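Side-chain contacts in N-acetylgalactosaminyltransferase 7 (Homo sapiens, PDB 6IWR), which is a glycosyltransferase that joins a GT-A-type domain of glycosyl transferase family 2 to a ricin-type beta-trefoil lectin domain: residues A[294-299]-A[448-453]; A[323-328]-A[459-464]. All coordinates share one frame; numbering follows the deposited sequence.

Interaction 1 packs strand 292-296 on helix 450-457; interaction 2 sets the loop after strand 322-323 against the loop after that helix. Their centres lie about 8 Å apart. Interaction 1 is core packing, made by three buried aromatic rings. Interaction 2 is only partly buried, with an aliphatic pair in its buried part and a charged arginine beside a tyrosine at its more exposed end. The two also touch directly: S324 OG and G294 N form a probable hydrogen bond, F453 packs against the carbonyl of P325, and W296 of interaction 1 lies against A326 of interaction 2.

Interaction 1. Residues A[294-299]-A[448-453]; sequences GAWDWS and KSFKWF
W296 and F453 reach for each other from opposite directions and meet rim to rim, with neither ring over the other's face. The six-membered ring of the tryptophan and the phenylalanine ring are almost coplanar, their planes 7° apart and their centroids separated by 6.0 Å. The closest approach is made by W296 CH2 and F453 CE2, at 3.4 Å. F450 arrives differently: it slides past W296 in the opposite direction, and its CZ lies 4.1 Å from W296 CZ2. W296 CZ2 lies at the edge of the F450 ring, near its plane, whereas F450 CZ is oblique to the indole. In W296, CG lies between the backbone N and the carbonyl carbon (chi1 58°), which carries the indole toward the helix.

The contact packs the end of strand 292-296, which forms a two-stranded antiparallel hairpin with 302-306 in the GT-A glycosyltransferase region, against the start of helix 450-457. Broad aromatic rims suit this buried junction because they fill the space between strand and helix, while the indole N-H of W298 is satisfied by Y465 O. More aromatics extend the cluster: Y361 meets W296 edge-to-face, W413 stacks on F450, and W298 places CZ3 at the edge of W296, in its plane.

S449 is the N-cap of the helix, its OG accepting from W452 N at 3.0 Å with a nearly straight N-H...O angle of 170°. Serine's short side chain can turn back to an amide of the first turn, which has no carbonyl of a preceding turn to bond. Beyond the strand, D297 forms an Asx turn: S299 N (2.9 Å from D297 OD1) and S299 OG both reach OD1 from one face of the carboxylate, and L301 N is a third donor.

Interaction 2. Residues A[323-328]-A[459-464]; sequences RSPAMA and YDITSH
Neither backbone is regular where 323-328 faces 459-464, and no hydrogen bond joins them; P325 and I461 come nearest, with 9.1 Å between their CA atoms. The first segment leaves strand 322-323, which pairs antiparallel with 369-373 in the mixed sheet of the GT-A fold, while the second follows helix 450-457. In the latter, residues 461-463 have helical backbone angles, and H464 N donates to I461 O at 2.7 Å.

Side chains alone therefore span the gap. I461 sends CD1 to P325 CB at 4.5 Å, its outer chain extended (chi2 170°) so that the terminal methyl does the touching. This pair is apolar and buried, and the compact, rigid proline ring offers an apolar surface in an irregular loop; W296 packs against both residues.

Toward the more exposed end, R323 brings NH2 to 4.4 Å from Y459 CE2, obliquely to the tyrosine ring. Their polar ends share E311: R323 NH2 forms a salt bridge with its OE2, and Y459 OH is hydrogen-bonded to the same oxygen and to T308 OG1. D460 OD1, paired with R293, lies 4.2 Å above one face of the Y459 ring, offset toward the rim.

Interaction 1. Residues A[294-299]-A[448-453]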
loop_
_atom_site.group_PDB
_atom_site.type_symbol
_atom_site.label_atom_id
_atom_site.label_comp_id
_atom_site.label_asym_id
_atom_site.label_seq_id
_atom_site.Cartn_x
_atom_site.Cartn_y
_atom_site.Cartn_z
ATOM N N GLY A 294 15.323 15.537 17.370
ATOM C CA GLY A 294 15.285 14.137 16.962
ATOM C C GLY A 294 15.164 13.203 18.159
ATOM O O GLY A 294 15.766 13.430 19.215
ATOM N N ALA A 295 14.404 12.131 17.967
ATOM C CA ALA A 295 14.038 11.226 19.043
ATOM C C ALA A 295 13.841 9.831 18.445
ATOM O O ALA A 295 14.225 9.565 17.301
ATOM C CB ALA A 295 12.793 11.750 19.774
ATOM N N TRP A 296 13.221 8.945 19.224
ATOM C CA TRP A 296 13.002 7.563 18.832
ATOM C C TRP A 296 11.970 6.978 19.779
ATOM O O TRP A 296 11.771 7.486 20.880
ATOM C CB TRP A 296 14.305 6.762 18.892
ATOM C CG TRP A 296 14.895 6.804 20.252
ATOM C CD1 TRP A 296 14.606 5.969 21.289
ATOM C CD2 TRP A 296 15.851 7.749 20.749
ATOM N NE1 TRP A 296 15.324 6.327 22.404
ATOM C CE2 TRP A 296 16.099 7.417 22.104
ATOM C CE3 TRP A 296 16.524 8.836 20.183
ATOM C CZ2 TRP A 296 16.986 8.140 22.906
ATOM C CZ3 TRP A 296 17.410 9.554 20.974
ATOM C CH2 TRP A 296 17.635 9.198 22.325
ATOM N N ASP A 297 11.304 5.914 19.336
ATOM C CA ASP A 297 10.507 5.071 20.219
ATOM C C ASP A 297 11.381 3.886 20.640
ATOM O O ASP A 297 12.529 3.763 20.210
ATOM C CB ASP A 297 9.187 4.667 19.538
ATOM C CG ASP A 297 9.371 3.645 18.404
ATOM O OD1 ASP A 297 10.414 2.955 18.357
ATOM O OD2 ASP A 297 8.449 3.521 17.551
ATOM N N TRP A 298 10.850 2.986 21.460
ATOM C CA TRP A 298 11.683 1.955 22.069
ATOM C C TRP A 298 11.889 0.725 21.187
ATOM O O TRP A 298 12.567 -0.226 21.607
ATOM C CB TRP A 298 11.100 1.609 23.437
ATOM C CG TRP A 298 11.070 2.881 24.194
ATOM C CD1 TRP A 298 9.983 3.672 24.457
ATOM C CD2 TRP A 298 12.208 3.593 24.684
ATOM N NE1 TRP A 298 10.376 4.814 25.124
ATOM C CE2 TRP A 298 11.737 4.786 25.270
ATOM C CE3 TRP A 298 13.587 3.333 24.687
ATOM C CZ2 TRP A 298 12.583 5.703 25.855
ATOM C CZ3 TRP A 298 14.432 4.244 25.287
ATOM C CH2 TRP A 298 13.931 5.419 25.850
ATOM N N SER A 299 11.345 0.732 19.974
ATOM C CA SER A 299 11.809 -0.151 18.911
ATOM C C SER A 299 12.941 0.478 18.117
ATOM O O SER A 299 13.497 -0.168 17.216
ATOM C CB SER A 299 10.660 -0.519 17.973
ATOM O OG SER A 299 9.759 0.559 17.870
ATOM N N LYS A 448 29.531 8.611 29.803
ATOM C CA LYS A 448 28.428 8.674 30.740
ATOM C C LYS A 448 27.364 7.615 30.441
ATOM O O LYS A 448 27.308 7.013 29.363
ATOM C CB LYS A 448 27.805 10.059 30.708
ATOM C CG LYS A 448 28.781 11.144 31.034
ATOM C CD LYS A 448 28.072 12.413 31.447
ATOM C CE LYS A 448 28.666 13.617 30.717
ATOM N NZ LYS A 448 28.634 14.797 31.611
ATOM N N SER A 449 26.503 7.405 31.431
ATOM C CA SER A 449 25.507 6.347 31.397
ATOM C C SER A 449 24.320 6.730 30.517
ATOM O O SER A 449 23.986 7.908 30.346
ATOM C CB SER A 449 25.001 6.056 32.803
ATOM O OG SER A 449 24.335 7.211 33.294
ATOM N N PHE A 450 23.661 5.717 29.964
ATOM C CA PHE A 450 22.458 6.036 29.228
ATOM C C PHE A 450 21.394 6.610 30.153
ATOM O O PHE A 450 20.486 7.313 29.695
ATOM C CB PHE A 450 21.951 4.808 28.480
ATOM C CG PHE A 450 20.947 5.140 27.401
ATOM C CD1 PHE A 450 21.344 5.743 26.226
ATOM C CD2 PHE A 450 19.605 4.884 27.589
ATOM C CE1 PHE A 450 20.430 6.070 25.249
ATOM C CE2 PHE A 450 18.683 5.208 26.621
ATOM C CZ PHE A 450 19.096 5.788 25.445
ATOM N N LYS A 451 21.497 6.340 31.448
ATOM C CA LYS A 451 20.531 6.872 32.399
ATOM C C LYS A 451 20.695 8.393 32.550
ATOM O O LYS A 451 19.709 9.147 32.540
ATOM C CB LYS A 451 20.705 6.119 33.724
ATOM C CG LYS A 451 19.576 6.224 34.739
ATOM C CD LYS A 451 18.219 5.888 34.138
ATOM C CE LYS A 451 17.082 6.295 35.082
ATOM N NZ LYS A 451 15.742 6.143 34.457
ATOM N N TRP A 452 21.944 8.870 32.667
ATOM C CA TRP A 452 22.187 10.314 32.601
ATOM C C TRP A 452 21.611 10.892 31.320
ATOM O O TRP A 452 20.845 11.861 31.341
ATOM C CB TRP A 452 23.685 10.614 32.700
ATOM C CG TRP A 452 24.049 12.027 32.337
ATOM C CD1 TRP A 452 24.141 13.115 33.179
ATOM C CD2 TRP A 452 24.375 12.506 31.032
ATOM N NE1 TRP A 452 24.499 14.234 32.467
ATOM C CE2 TRP A 452 24.634 13.890 31.144
ATOM C CE3 TRP A 452 24.434 11.907 29.770
ATOM C CZ2 TRP A 452 24.964 14.678 30.037
ATOM C CZ3 TRP A 452 24.770 12.690 28.675
ATOM C CH2 TRP A 452 25.036 14.059 28.816
ATOM N N PHE A 453 21.961 10.292 30.193
ATOM C CA PHE A 453 21.506 10.804 28.906
ATOM C C PHE A 453 19.989 10.969 28.876
ATOM O O PHE A 453 19.483 12.015 28.455
ATOM C CB PHE A 453 21.988 9.868 27.805
ATOM C CG PHE A 453 21.499 10.217 26.442
ATOM C CD1 PHE A 453 21.959 11.358 25.793
ATOM C CD2 PHE A 453 20.601 9.374 25.784
ATOM C CE1 PHE A 453 21.531 11.650 24.506
ATOM C CE2 PHE A 453 20.152 9.668 24.502
ATOM C CZ PHE A 453 20.619 10.806 23.857
#

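Interaction 2. Residues A[323-328]-A[459-464]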
loop_
_atom_site.group_PDB
_atom_site.type_symbol
_atom_site.label_atom_id
_atom_site.label_comp_id
_atom_site.label_asym_id
_atom_site.label_seq_id
_atom_site.Cartn_x
_atom_site.Cartn_y
_atom_site.Cartn_z
ATOM N N ARG A 323 19.872 21.888 21.123
ATOM C CA ARG A 323 20.243 20.492 21.336
ATOM C C ARG A 323 19.179 19.530 20.793
ATOM O O ARG A 323 17.980 19.715 21.020
ATOM C CB ARG A 323 20.473 20.224 22.819
ATOM C CG ARG A 323 21.455 21.178 23.475
ATOM C CD ARG A 323 21.825 20.783 24.896
ATOM N NE ARG A 323 20.693 20.791 25.823
ATOM C CZ ARG A 323 20.823 20.541 27.122
ATOM N NH1 ARG A 323 22.031 20.301 27.604
ATOM N NH2 ARG A 323 19.775 20.541 27.929
ATOM N N SER A 324 19.630 18.489 20.095
ATOM C CA SER A 324 18.810 17.343 19.758
ATOM C C SER A 324 19.404 16.071 20.367
ATOM O O SER A 324 20.628 15.925 20.414
ATOM C CB SER A 324 18.693 17.172 18.241
ATOM O OG SER A 324 17.978 15.979 17.934
ATOM N N PRO A 325 18.581 15.134 20.842
ATOM C CA PRO A 325 19.155 13.872 21.328
ATOM C C PRO A 325 19.719 13.006 20.206
ATOM O O PRO A 325 20.617 12.189 20.466
ATOM C CB PRO A 325 17.977 13.180 22.035
ATOM C CG PRO A 325 16.916 14.243 22.196
ATOM C CD PRO A 325 17.121 15.177 21.017
ATOM N N ALA A 326 19.233 13.172 18.973
ATOM C CA ALA A 326 19.661 12.357 17.844
ATOM C C ALA A 326 19.512 13.154 16.545
ATOM O O ALA A 326 18.860 14.203 16.506
ATOM C CB ALA A 326 18.844 11.064 17.766
ATOM N N MET A 327 20.104 12.627 15.469
ATOM C CA MET A 327 19.989 13.184 14.128
ATOM C C MET A 327 19.273 12.185 13.220
ATOM O O MET A 327 19.263 10.979 13.483
ATOM C CB MET A 327 21.380 13.512 13.563
ATOM C CG MET A 327 22.247 12.255 13.528
ATOM S SD MET A 327 23.651 12.282 12.395
ATOM C CE MET A 327 24.792 13.234 13.383
ATOM N N ALA A 328 18.661 12.683 12.144
ATOM C CA ALA A 328 18.060 11.763 11.183
ATOM C C ALA A 328 19.118 10.848 10.585
ATOM O O ALA A 328 18.883 9.649 10.420
ATOM C CB ALA A 328 17.325 12.527 10.083
ATOM N N TYR A 459 15.279 14.166 28.125
ATOM C CA TYR A 459 14.234 14.245 29.143
ATOM C C TYR A 459 12.808 14.346 28.592
ATOM O O TYR A 459 11.867 14.248 29.380
ATOM C CB TYR A 459 14.535 15.463 30.026
ATOM C CG TYR A 459 14.659 16.699 29.161
ATOM C CD1 TYR A 459 13.526 17.349 28.697
ATOM C CD2 TYR A 459 15.903 17.182 28.754
ATOM C CE1 TYR A 459 13.617 18.451 27.894
ATOM C CE2 TYR A 459 15.998 18.290 27.946
ATOM C CZ TYR A 459 14.846 18.920 27.510
ATOM O OH TYR A 459 14.906 20.032 26.686
ATOM N N ASP A 460 12.607 14.548 27.286
ATOM C CA ASP A 460 11.241 14.680 26.770
ATOM C C ASP A 460 10.724 13.453 26.033
ATOM O O ASP A 460 9.525 13.405 25.725
ATOM C CB ASP A 460 11.094 15.888 25.829
ATOM C CG ASP A 460 12.231 16.009 24.843
ATOM O OD1 ASP A 460 13.241 15.310 25.044
ATOM O OD2 ASP A 460 12.133 16.813 23.884
ATOM N N ILE A 461 11.563 12.452 25.764
ATOM C CA ILE A 461 11.126 11.370 24.888
ATOM C C ILE A 461 10.015 10.546 25.535
ATOM O O ILE A 461 8.991 10.257 24.901
ATOM C CB ILE A 461 12.312 10.486 24.489
ATOM C CG1 ILE A 461 13.185 11.256 23.507
ATOM C CG2 ILE A 461 11.799 9.138 23.958
ATOM C CD1 ILE A 461 14.500 10.593 23.209
ATOM N N THR A 462 10.201 10.121 26.789
ATOM C CA THR A 462 9.189 9.240 27.368
ATOM C C THR A 462 7.856 9.943 27.517
ATOM O O THR A 462 6.827 9.281 27.693
ATOM C CB THR A 462 9.613 8.707 28.719
ATOM O OG1 THR A 462 9.720 9.804 29.639
ATOM C CG2 THR A 462 10.940 7.980 28.593
ATOM N N SER A 463 7.848 11.265 27.424
ATOM C CA SER A 463 6.590 11.988 27.429
ATOM C C SER A 463 5.873 11.905 26.083
ATOM O O SER A 463 4.678 12.187 26.014
ATOM C CB SER A 463 6.848 13.430 27.857
ATOM O OG SER A 463 6.469 14.342 26.862
ATOM N N HIS A 464 6.548 11.473 25.024
ATOM C CA HIS A 464 5.891 11.254 23.740
ATOM C C HIS A 464 5.837 9.791 23.332
ATOM O O HIS A 464 4.915 9.395 22.610
ATOM C CB HIS A 464 6.597 12.032 22.617
ATOM C CG HIS A 464 6.481 13.518 22.739
ATOM N ND1 HIS A 464 5.440 14.229 22.186
ATOM C CD2 HIS A 464 7.279 14.429 23.341
ATOM C CE1 HIS A 464 5.599 15.515 22.446
ATOM N NE2 HIS A 464 6.706 15.662 23.147
#